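PDB 3OD1: ATP phosphoribosyltransferase regulatory subunit from Bacillus halodurans, which is probably required with HisG for the first step of histidine biosynthesis and may let histidine feed back on ATP phosphoribosyltransferase activity. Local coordinates for residues L133-G137 / A311-G315; K162-V168 / G280-Y286; V171-L175 / L188-L192; M249-Y253 / V265-L269. All coordinates share one frame; numbering follows the deposited sequence.

Interaction 1 of 4, residues L133-G137 / A311-G315; sequences LIGDG and AQATG
Leu133 and Thr314 form an antiparallel hydrogen-bonded pair where strand 125-134 ends and strand 313-319 begins. Leu133 N donates to Thr314 O at 2.9 Å. Thr314 N returns a bond to Leu133 O at 3.1 Å. Both bonds are nearly straight. Ile134 and Ala313 follow as a non-hydrogen-bonded pair. Their side chains share one face of the sheet, with Ile134 CG1 4.1 Å from Ala313 CB. The methyl branch, Ile134 CG2, lies anti to the backbone N and beside the carbonyl carbon, which turns it to Ala311 CB at 4.0 Å. Leu133 and Thr314 face the other way, onto helix 139-155.

The two strands are neighbours in the mixed sheet at the core of the class II synthetase-like fold. Beyond Ile134 the chain leaves the sheet. Gly135 N still donates to Gln312 O, and the bond is short at 2.6 Å. The backbone of Gly135 has a positive phi (94°), a shape in which a CB would press on the carbonyl of Ile134. At Gly137 the Gln312 amide lies against the backbone, with OE1 3.4 Å from Gly137 CA. A side chain on Gly137 would run into Gln312 NE2. A water donates to Gly137 O at 2.8 Å and reaches Gln312 OE1 by a weak bond.

Asp136 turns away from strand 313-319. Its OD1 is bonded to Thr138 OG1, and its OD2 reaches across the dimer interface to Gln368 NE2 of the second subunit. Ala313 N is bonded to Asp301 OD1.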
loop_
_atom_site.group_PDB
_atom_site.type_symbol
_atom_site.label_atom_id
_atom_site.label_comp_id
_atom_site.label_asym_id
_atom_site.label_seq_id
_atom_site.Cartn_x
_atom_site.Cartn_y
_atom_site.Cartn_z
ATOM N N LEU B 133 13.075 7.009 14.615
ATOM C CA LEU B 133 14.359 7.682 14.677
ATOM C C LEU B 133 15.208 6.878 15.655
ATOM O O LEU B 133 14.953 6.863 16.856
ATOM C CB LEU B 133 14.195 9.134 15.128
ATOM C CG LEU B 133 15.412 9.858 15.728
ATOM C CD1 LEU B 133 16.625 9.781 14.819
ATOM C CD2 LEU B 133 15.066 11.312 16.023
ATOM N N ILE B 134 16.192 6.165 15.124
ATOM C CA ILE B 134 16.852 5.118 15.891
ATOM C C ILE B 134 18.313 5.443 16.135
ATOM O O ILE B 134 19.038 5.792 15.214
ATOM C CB ILE B 134 16.773 3.766 15.170
ATOM C CG1 ILE B 134 15.311 3.366 14.952
ATOM C CG2 ILE B 134 17.503 2.688 15.981
ATOM C CD1 ILE B 134 15.140 2.377 13.818
ATOM N N GLY B 135 18.733 5.343 17.389
ATOM C CA GLY B 135 20.131 5.553 17.730
ATOM C C GLY B 135 20.487 6.962 18.168
ATOM O O GLY B 135 21.660 7.308 18.221
ATOM N N ASP B 136 19.488 7.778 18.475
ATOM C CA ASP B 136 19.735 9.145 18.949
ATOM C C ASP B 136 18.961 9.347 20.241
ATOM O O ASP B 136 17.728 9.411 20.248
ATOM C CB ASP B 136 19.351 10.173 17.880
ATOM C CG ASP B 136 19.613 11.618 18.309
ATOM O OD1 ASP B 136 19.815 11.891 19.512
ATOM O OD2 ASP B 136 19.617 12.497 17.422
ATOM N N GLY B 137 19.696 9.413 21.347
ATOM C CA GLY B 137 19.080 9.488 22.660
ATOM C C GLY B 137 18.885 10.882 23.224
ATOM O O GLY B 137 18.521 11.021 24.394
ATOM N N ALA B 311 20.119 -0.024 20.570
ATOM C CA ALA B 311 20.103 1.415 20.348
ATOM C C ALA B 311 18.915 2.010 21.066
ATOM O O ALA B 311 17.928 1.322 21.307
ATOM C CB ALA B 311 20.024 1.731 18.868
ATOM N N GLN B 312 19.030 3.282 21.433
ATOM C CA GLN B 312 17.883 4.051 21.873
ATOM C C GLN B 312 17.047 4.315 20.626
ATOM O O GLN B 312 17.568 4.313 19.510
ATOM C CB GLN B 312 18.335 5.365 22.532
ATOM C CG GLN B 312 19.413 5.169 23.590
ATOM C CD GLN B 312 19.907 6.482 24.178
ATOM O OE1 GLN B 312 19.234 7.090 25.011
ATOM N NE2 GLN B 312 21.090 6.924 23.744
ATOM N N ALA B 313 15.742 4.485 20.802
ATOM C CA ALA B 313 14.860 4.689 19.656
ATOM C C ALA B 313 13.570 5.367 20.080
ATOM O O ALA B 313 13.073 5.158 21.192
ATOM C CB ALA B 313 14.567 3.369 18.941
ATOM N N THR B 314 13.062 6.226 19.208
ATOM C CA THR B 314 11.742 6.794 19.416
ATOM C C THR B 314 11.042 6.934 18.079
ATOM O O THR B 314 11.601 6.559 17.051
ATOM C CB THR B 314 11.786 8.131 20.194
ATOM O OG1 THR B 314 10.449 8.582 20.428
ATOM C CG2 THR B 314 12.566 9.199 19.427
ATOM N N GLY B 315 9.817 7.454 18.086
ATOM C CA GLY B 315 9.079 7.641 16.853
ATOM C C GLY B 315 7.601 7.830 17.122
ATOM O O GLY B 315 7.205 8.017 18.265
HETATM O O HOH W 1 17.376 9.524 26.475
#

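Interaction 2 of 4, residues K162-V168 / G280-Y286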
loop_
_atom_site.group_PDB
_atom_site.type_symbol
_atom_site.label_atom_id
_atom_site.label_comp_id
_atom_site.label_asym_id
_atom_site.label_seq_id
_atom_site.Cartn_x
_atom_site.Cartn_y
_atom_site.Cartn_z
ATOM N N LYS B 162 -4.161 18.664 20.106
ATOM C CA LYS B 162 -3.270 18.649 21.251
ATOM C C LYS B 162 -2.484 17.348 21.294
ATOM O O LYS B 162 -3.017 16.281 21.002
ATOM C CB LYS B 162 -4.061 18.799 22.552
ATOM C CG LYS B 162 -3.943 20.163 23.230
ATOM C CD LYS B 162 -4.882 21.197 22.613
ATOM C CE LYS B 162 -5.461 22.140 23.671
ATOM N NZ LYS B 162 -6.306 21.439 24.698
ATOM N N VAL B 163 -1.213 17.456 21.660
ATOM C CA VAL B 163 -0.375 16.293 21.906
ATOM C C VAL B 163 -0.066 16.255 23.396
ATOM O O VAL B 163 0.518 17.189 23.948
ATOM C CB VAL B 163 0.918 16.373 21.099
ATOM C CG1 VAL B 163 1.820 15.158 21.387
ATOM C CG2 VAL B 163 0.577 16.471 19.620
ATOM N N ALA B 164 -0.511 15.197 24.051
ATOM C CA ALA B 164 -0.313 15.057 25.485
ATOM C C ALA B 164 0.949 14.231 25.712
ATOM O O ALA B 164 1.162 13.210 25.051
ATOM C CB ALA B 164 -1.516 14.386 26.114
ATOM N N ILE B 165 1.790 14.684 26.636
ATOM C CA ILE B 165 3.092 14.069 26.855
ATOM C C ILE B 165 3.179 13.524 28.263
ATOM O O ILE B 165 2.954 14.265 29.217
ATOM C CB ILE B 165 4.212 15.109 26.667
ATOM C CG1 ILE B 165 4.125 15.707 25.262
ATOM C CG2 ILE B 165 5.585 14.486 26.959
ATOM C CD1 ILE B 165 5.137 16.779 24.988
ATOM N N GLY B 166 3.501 12.234 28.385
ATOM C CA GLY B 166 3.762 11.612 29.674
ATOM C C GLY B 166 5.183 11.078 29.789
ATOM O O GLY B 166 6.015 11.278 28.898
ATOM N N HIS B 167 5.485 10.387 30.879
ATOM C CA HIS B 167 6.814 9.815 31.002
ATOM C C HIS B 167 6.808 8.524 31.818
ATOM O O HIS B 167 6.467 8.528 32.997
ATOM C CB HIS B 167 7.780 10.838 31.608
ATOM C CG HIS B 167 9.220 10.491 31.406
ATOM N ND1 HIS B 167 9.736 9.256 31.731
ATOM C CD2 HIS B 167 10.252 11.212 30.910
ATOM C CE1 HIS B 167 11.026 9.230 31.444
ATOM N NE2 HIS B 167 11.362 10.402 30.937
ATOM N N VAL B 168 7.189 7.423 31.180
ATOM C CA VAL B 168 7.252 6.128 31.847
ATOM C C VAL B 168 8.155 6.171 33.081
ATOM O O VAL B 168 7.872 5.517 34.086
ATOM C CB VAL B 168 7.760 5.027 30.893
ATOM C CG1 VAL B 168 8.155 3.768 31.670
ATOM C CG2 VAL B 168 6.709 4.708 29.863
ATOM N N GLY B 280 10.311 5.544 28.295
ATOM C CA GLY B 280 10.521 6.926 28.681
ATOM C C GLY B 280 9.410 7.863 28.276
ATOM O O GLY B 280 8.251 7.635 28.608
ATOM N N VAL B 281 9.777 8.936 27.584
ATOM C CA VAL B 281 8.807 9.881 27.042
ATOM C C VAL B 281 7.776 9.139 26.212
ATOM O O VAL B 281 8.135 8.321 25.370
ATOM C CB VAL B 281 9.492 10.919 26.150
ATOM C CG1 VAL B 281 8.465 11.853 25.527
ATOM C CG2 VAL B 281 10.531 11.697 26.944
ATOM N N VAL B 282 6.501 9.418 26.475
ATOM C CA VAL B 282 5.390 8.888 25.688
ATOM C C VAL B 282 4.436 10.031 25.368
ATOM O O VAL B 282 4.371 11.017 26.107
ATOM C CB VAL B 282 4.620 7.759 26.429
ATOM C CG1 VAL B 282 5.453 6.499 26.470
ATOM C CG2 VAL B 282 4.228 8.195 27.853
ATOM N N PHE B 283 3.717 9.904 24.256
ATOM C CA PHE B 283 2.782 10.936 23.838
ATOM C C PHE B 283 1.650 10.384 22.983
ATOM O O PHE B 283 1.764 9.310 22.388
ATOM C CB PHE B 283 3.494 12.080 23.106
ATOM C CG PHE B 283 4.339 11.640 21.945
ATOM C CD1 PHE B 283 3.806 11.575 20.666
ATOM C CD2 PHE B 283 5.680 11.319 22.124
ATOM C CE1 PHE B 283 4.584 11.177 19.583
ATOM C CE2 PHE B 283 6.466 10.918 21.039
ATOM C CZ PHE B 283 5.914 10.840 19.774
ATOM N N GLU B 284 0.555 11.129 22.935
ATOM C CA GLU B 284 -0.538 10.792 22.038
ATOM C C GLU B 284 -1.249 12.051 21.589
ATOM O O GLU B 284 -1.309 13.036 22.332
ATOM C CB GLU B 284 -1.504 9.808 22.697
ATOM C CG GLU B 284 -2.188 10.351 23.913
ATOM C CD GLU B 284 -3.095 9.327 24.565
ATOM O OE1 GLU B 284 -3.021 8.129 24.199
ATOM O OE2 GLU B 284 -3.879 9.731 25.440
ATOM N N GLY B 285 -1.776 12.022 20.366
ATOM C CA GLY B 285 -2.397 13.193 19.783
ATOM C C GLY B 285 -3.893 13.018 19.667
ATOM O O GLY B 285 -4.370 11.921 19.367
ATOM N N TYR B 286 -4.622 14.105 19.915
ATOM C CA TYR B 286 -6.081 14.140 19.839
ATOM C C TYR B 286 -6.504 15.312 18.965
ATOM O O TYR B 286 -5.932 16.394 19.063
ATOM C CB TYR B 286 -6.688 14.352 21.236
ATOM C CG TYR B 286 -6.546 13.161 22.166
ATOM C CD1 TYR B 286 -7.507 12.153 22.175
ATOM C CD2 TYR B 286 -5.465 13.050 23.037
ATOM C CE1 TYR B 286 -7.389 11.062 23.000
ATOM C CE2 TYR B 286 -5.336 11.953 23.880
ATOM C CZ TYR B 286 -6.310 10.962 23.856
ATOM O OH TYR B 286 -6.228 9.856 24.677
#
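His167 CG stands anti to the backbone N (chi1 -163°), which lays the imidazole over the Gly280-Val281 peptide. Val281 N sits 4.0 Å from His167 NE2, over the middle of one ring face. The segments are neighbouring antiparallel strands in the mixed sheet of the class II synthetase-like core. Paired backbone bonds link Lys162 with Tyr286, Ala164 with Glu284 and Gly166 with Val282. A CB on Gly166 would be tight against Val282 CG2. Val163 and Ile165 share a face with Val281 and Phe283. Val163 CG1 touches Phe283 CB at 3.9 Å, the two side chains running side by side. This face is covered by helices 139-155 and 240-258.

His167 is also the N-cap of the helix that follows. Its ND1 is bonded to Gly169 N, and its NE2 to Glu248 OE1, so both ring nitrogens are held. With an alanine here, Gly169 N would probably lose its side-chain cap and Glu248 its imidazole mate, and a gap would be likely over Gly280. Past the strand end, Val168 N still donates to Gly280 O at 2.8 Å.

Interaction 3 of 4, residues V171-L175 / L188-L192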
loop_
_atom_site.group_PDB
_atom_site.type_symbol
_atom_site.label_atom_id
_atom_site.label_comp_id
_atom_site.label_asym_id
_atom_site.label_seq_id
_atom_site.Cartn_x
_atom_site.Cartn_y
_atom_site.Cartn_z
ATOM N N VAL B 171 6.336 7.942 36.157
ATOM C CA VAL B 171 5.353 7.020 36.718
ATOM C C VAL B 171 6.030 5.900 37.508
ATOM O O VAL B 171 5.713 5.673 38.676
ATOM C CB VAL B 171 4.458 6.398 35.614
ATOM C CG1 VAL B 171 3.527 5.346 36.203
ATOM C CG2 VAL B 171 3.658 7.476 34.911
ATOM N N ASN B 172 6.966 5.199 36.877
ATOM C CA ASN B 172 7.631 4.081 37.550
ATOM C C ASN B 172 8.373 4.501 38.822
ATOM O O ASN B 172 8.276 3.823 39.850
ATOM C CB ASN B 172 8.553 3.319 36.592
ATOM C CG ASN B 172 7.782 2.591 35.492
ATOM O OD1 ASN B 172 6.550 2.623 35.454
ATOM N ND2 ASN B 172 8.509 1.930 34.597
ATOM N N ALA B 173 9.100 5.615 38.768
ATOM C CA ALA B 173 9.840 6.080 39.950
ATOM C C ALA B 173 8.907 6.365 41.121
ATOM O O ALA B 173 9.186 5.972 42.259
ATOM C CB ALA B 173 10.677 7.316 39.627
ATOM N N LEU B 174 7.803 7.048 40.843
ATOM C CA LEU B 174 6.846 7.396 41.884
ATOM C C LEU B 174 6.173 6.160 42.469
ATOM O O LEU B 174 6.146 5.980 43.687
ATOM C CB LEU B 174 5.784 8.360 41.355
ATOM C CG LEU B 174 4.694 8.738 42.367
ATOM C CD1 LEU B 174 5.293 9.363 43.650
ATOM C CD2 LEU B 174 3.662 9.666 41.732
ATOM N N LEU B 175 5.624 5.316 41.601
ATOM C CA LEU B 175 4.961 4.098 42.054
ATOM C C LEU B 175 5.897 3.248 42.924
ATOM O O LEU B 175 5.550 2.900 44.052
ATOM C CB LEU B 175 4.445 3.291 40.862
ATOM C CG LEU B 175 2.997 3.617 40.478
ATOM C CD1 LEU B 175 2.650 5.075 40.817
ATOM C CD2 LEU B 175 2.723 3.273 39.027
ATOM N N LEU B 188 -1.036 -0.895 40.315
ATOM C CA LEU B 188 -1.336 0.527 40.153
ATOM C C LEU B 188 -1.236 0.967 38.687
ATOM O O LEU B 188 -2.123 1.653 38.181
ATOM C CB LEU B 188 -0.417 1.383 41.033
ATOM C CG LEU B 188 -0.849 1.556 42.493
ATOM C CD1 LEU B 188 0.286 2.118 43.356
ATOM C CD2 LEU B 188 -2.087 2.436 42.581
ATOM N N ARG B 189 -0.157 0.565 38.014
ATOM C CA ARG B 189 0.083 0.934 36.617
ATOM C C ARG B 189 -1.051 0.460 35.708
ATOM O O ARG B 189 -1.391 1.117 34.719
ATOM C CB ARG B 189 1.404 0.330 36.126
ATOM C CG ARG B 189 2.300 1.296 35.355
ATOM C CD ARG B 189 3.474 0.570 34.697
ATOM N NE ARG B 189 3.947 -0.555 35.500
ATOM C CZ ARG B 189 4.822 -0.453 36.494
ATOM N NH1 ARG B 189 5.333 0.725 36.819
ATOM N NH2 ARG B 189 5.186 -1.532 37.170
ATOM N N ARG B 190 -1.613 -0.699 36.040
ATOM C CA ARG B 190 -2.716 -1.279 35.284
ATOM C C ARG B 190 -3.940 -0.364 35.309
ATOM O O ARG B 190 -4.587 -0.157 34.280
ATOM C CB ARG B 190 -3.071 -2.647 35.854
ATOM C CG ARG B 190 -4.359 -3.225 35.308
ATOM C CD ARG B 190 -4.127 -3.794 33.951
ATOM N NE ARG B 190 -2.992 -4.706 33.961
ATOM C CZ ARG B 190 -2.529 -5.313 32.875
ATOM N NH1 ARG B 190 -3.114 -5.092 31.699
ATOM N NH2 ARG B 190 -1.486 -6.133 32.966
ATOM N N PHE B 191 -4.249 0.196 36.479
ATOM C CA PHE B 191 -5.351 1.157 36.577
ATOM C C PHE B 191 -5.131 2.348 35.641
ATOM O O PHE B 191 -6.060 2.789 34.963
ATOM C CB PHE B 191 -5.555 1.640 38.014
ATOM C CG PHE B 191 -6.184 0.615 38.912
ATOM C CD1 PHE B 191 -7.517 0.274 38.765
ATOM C CD2 PHE B 191 -5.441 -0.011 39.902
ATOM C CE1 PHE B 191 -8.103 -0.672 39.589
ATOM C CE2 PHE B 191 -6.020 -0.963 40.735
ATOM C CZ PHE B 191 -7.349 -1.294 40.577
ATOM N N LEU B 192 -3.903 2.858 35.607
ATOM C CA LEU B 192 -3.563 3.995 34.747
ATOM C C LEU B 192 -3.653 3.604 33.281
ATOM O O LEU B 192 -4.206 4.334 32.461
ATOM C CB LEU B 192 -2.155 4.516 35.060
ATOM C CG LEU B 192 -1.949 5.036 36.488
ATOM C CD1 LEU B 192 -0.470 5.250 36.793
ATOM C CD2 LEU B 192 -2.742 6.323 36.706
#
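Val171, Leu175, Leu188 and Leu192 make the tightly packed half of this helix-helix contact. Val171 CG1 and Leu192 CD1 meet tip to tip at 4.0 Å. Leu175 CG reaches Leu188 CB at 4.1 Å, and its CD2 branch leans on Arg189 CG. All four residues are buried. The short helical segments run at 138° to each other, and their axes stay 11.5 Å apart, so side chains rather than backbones bridge the gap.

The polar half is looser. It lies at Asn172, which is partly exposed. Asn172 OD1 takes a hydrogen bond from Arg189 NH1 at 2.6 Å. The bond is weak because the angle at the hydrogen is only 116°. Amide and guanidinium planes stand 74° apart, and the side chains cross nearly at right angles. A bend at chi3 brings the guanidinium back to Asn172. Its stronger partner is Asp186, which forms a salt bridge with NH2.

The pair belongs to helices 168-179 and 182-193, joined by a very short link. Leu188 and Leu192 also pack on Tyr200 of helix 197-206. Leu175 and Leu188 both meet Leu217 of helix 211-220, so the apolar half continues among these two further helices.

Interaction 4 of 4, residues M249-Y253 / V265-L269; sequences MTKLY and VKFDL
Tyr253 and Phe267 form the aromatic part of a helix-on-sheet contact. Tyr253 CG is anti to the backbone N (chi1 -173°), which carries the ring out from the helix to the strand. Phe267 CZ comes within 3.7 Å of Tyr253 CD1. The rings are oblique, with planes at 54° and centroids 5.8 Å apart. Tyr253 CB lies at the edge of the Phe267 ring, in its plane, so Phe267 is met by the root of the tyrosine side chain as well as by its ring.

Aliphatic contacts flank this pair. Val265 CG2 approaches the edge of the Tyr253 ring and is 3.6 Å from CE1. At the other end, Met249 is a selenomethionine whose chain bends at chi3. Its SE atom meets Leu269 CD1 at 3.6 Å, tip to tip. Met249 CG adds a longer touch on Phe267 CE1 at 4.3 Å. If an alanine replaced Tyr253, Val265 CG2 would probably lose the ring edge it meets, and Phe267 would be likely to turn more freely.

The two segments meet through carbon and selenium atoms, without hydrogen bonds. The alternation of the strand sets this up. Val265 and Phe267 point to the helix, while Lys266 and Asp268 point away, and Asp268 OD1 forms a salt bridge with Arg224 NE.

Helix 240-258 packs on the mixed sheet of the class II synthetase-like core, its segment nearly antiparallel to strand 265-268. That strand sits between strands 162-167 and 224-225. Phe267 and Leu269 also touch helix 228-234, and Val265 touches Ile150 of helix 139-155.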
loop_
_atom_site.group_PDB
_atom_site.type_symbol
_atom_site.label_atom_id
_atom_site.label_comp_id
_atom_site.label_asym_id
_atom_site.label_seq_id
_atom_site.Cartn_x
_atom_site.Cartn_y
_atom_site.Cartn_z
HETATM N N MSE B 249 11.516 15.906 30.663
HETATM C CA MSE B 249 10.303 16.596 30.264
HETATM C C MSE B 249 10.504 18.100 30.146
HETATM O O MSE B 249 9.983 18.723 29.224
HETATM C CB MSE B 249 9.119 16.232 31.161
HETATM C CG MSE B 249 8.243 15.142 30.519
HETATM SE SE MSE B 249 6.836 14.490 31.687
HETATM C CE MSE B 249 7.909 14.178 33.288
ATOM N N THR B 250 11.276 18.685 31.052
ATOM C CA THR B 250 11.504 20.125 30.994
ATOM C C THR B 250 12.366 20.508 29.793
ATOM O O THR B 250 12.067 21.470 29.089
ATOM C CB THR B 250 12.131 20.679 32.298
ATOM O OG1 THR B 250 13.502 20.274 32.390
ATOM C CG2 THR B 250 11.366 20.160 33.500
ATOM N N LYS B 251 13.442 19.770 29.561
ATOM C CA LYS B 251 14.233 20.036 28.369
ATOM C C LYS B 251 13.442 19.761 27.084
ATOM O O LYS B 251 13.600 20.474 26.090
ATOM C CB LYS B 251 15.545 19.263 28.359
ATOM C CG LYS B 251 16.384 19.626 27.146
ATOM C CD LYS B 251 17.859 19.335 27.338
ATOM C CE LYS B 251 18.664 19.900 26.171
ATOM N NZ LYS B 251 20.080 19.438 26.192
ATOM N N LEU B 252 12.596 18.733 27.107
ATOM C CA LEU B 252 11.734 18.425 25.963
ATOM C C LEU B 252 10.839 19.615 25.632
ATOM O O LEU B 252 10.706 20.000 24.467
ATOM C CB LEU B 252 10.870 17.193 26.245
ATOM C CG LEU B 252 9.845 16.849 25.169
ATOM C CD1 LEU B 252 10.535 16.732 23.814
ATOM C CD2 LEU B 252 9.088 15.569 25.538
ATOM N N TYR B 253 10.236 20.209 26.660
ATOM C CA TYR B 253 9.358 21.355 26.443
ATOM C C TYR B 253 10.142 22.516 25.838
ATOM O O TYR B 253 9.649 23.205 24.960
ATOM C CB TYR B 253 8.647 21.792 27.736
ATOM C CG TYR B 253 7.605 22.865 27.493
ATOM C CD1 TYR B 253 6.404 22.558 26.859
ATOM C CD2 TYR B 253 7.827 24.182 27.870
ATOM C CE1 TYR B 253 5.449 23.528 26.612
ATOM C CE2 TYR B 253 6.873 25.166 27.634
ATOM C CZ TYR B 253 5.688 24.831 27.000
ATOM O OH TYR B 253 4.732 25.790 26.749
ATOM N N VAL B 265 1.191 21.415 22.712
ATOM C CA VAL B 265 1.523 20.373 23.663
ATOM C C VAL B 265 0.908 20.617 25.034
ATOM O O VAL B 265 0.722 21.757 25.454
ATOM C CB VAL B 265 3.056 20.175 23.790
ATOM C CG1 VAL B 265 3.651 19.789 22.442
ATOM C CG2 VAL B 265 3.714 21.423 24.324
ATOM N N LYS B 266 0.568 19.530 25.712
ATOM C CA LYS B 266 0.195 19.597 27.110
ATOM C C LYS B 266 0.764 18.368 27.804
ATOM O O LYS B 266 1.321 17.488 27.150
ATOM C CB LYS B 266 -1.322 19.713 27.270
ATOM C CG LYS B 266 -2.129 18.572 26.691
ATOM C CD LYS B 266 -3.613 18.884 26.793
ATOM C CE LYS B 266 -4.481 17.654 26.543
ATOM N NZ LYS B 266 -5.936 17.952 26.736
ATOM N N PHE B 267 0.667 18.321 29.126
ATOM C CA PHE B 267 1.258 17.219 29.866
ATOM C C PHE B 267 0.211 16.365 30.546
ATOM O O PHE B 267 -0.746 16.882 31.122
ATOM C CB PHE B 267 2.280 17.741 30.869
ATOM C CG PHE B 267 3.441 18.431 30.223
ATOM C CD1 PHE B 267 4.564 17.712 29.845
ATOM C CD2 PHE B 267 3.396 19.792 29.966
ATOM C CE1 PHE B 267 5.629 18.342 29.234
ATOM C CE2 PHE B 267 4.460 20.429 29.361
ATOM C CZ PHE B 267 5.578 19.702 28.994
ATOM N N ASP B 268 0.385 15.052 30.450
ATOM C CA ASP B 268 -0.485 14.112 31.143
ATOM C C ASP B 268 0.355 13.007 31.749
ATOM O O ASP B 268 0.586 11.970 31.127
ATOM C CB ASP B 268 -1.542 13.539 30.202
ATOM C CG ASP B 268 -2.451 12.538 30.891
ATOM O OD1 ASP B 268 -2.378 12.410 32.134
ATOM O OD2 ASP B 268 -3.244 11.880 30.190
ATOM N N LEU B 269 0.825 13.245 32.969
ATOM C CA LEU B 269 1.734 12.310 33.607
ATOM C C LEU B 269 1.015 11.048 34.070
ATOM O O LEU B 269 1.634 10.163 34.637
ATOM C CB LEU B 269 2.493 12.980 34.758
ATOM C CG LEU B 269 3.784 13.691 34.330
ATOM C CD1 LEU B 269 3.525 14.627 33.174
ATOM C CD2 LEU B 269 4.438 14.445 35.495
#

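From the N terminus, interaction 1 opens at residues 133-137 and closes the longest loop at 311-315. Interaction 2 opens next, at 162-168, and closes at 280-286, nested inside it. Within that loop lie interaction 3 and then interaction 4, in series; no loops cross. Interactions 1, 2 and 4 reach one mixed sheet, in which strand 295-298 separates the strands 313-319 and 281-286. Phe283 CZ still touches Gly315 O. Strands 162-167 and 265-268 adjoin, so interactions 2 and 4 share backbone bonds. Interaction 3 joins helix 168-179, which follows strand 162-167 directly, to helix 182-193, and Val171 packs against Leu269 of interaction 4.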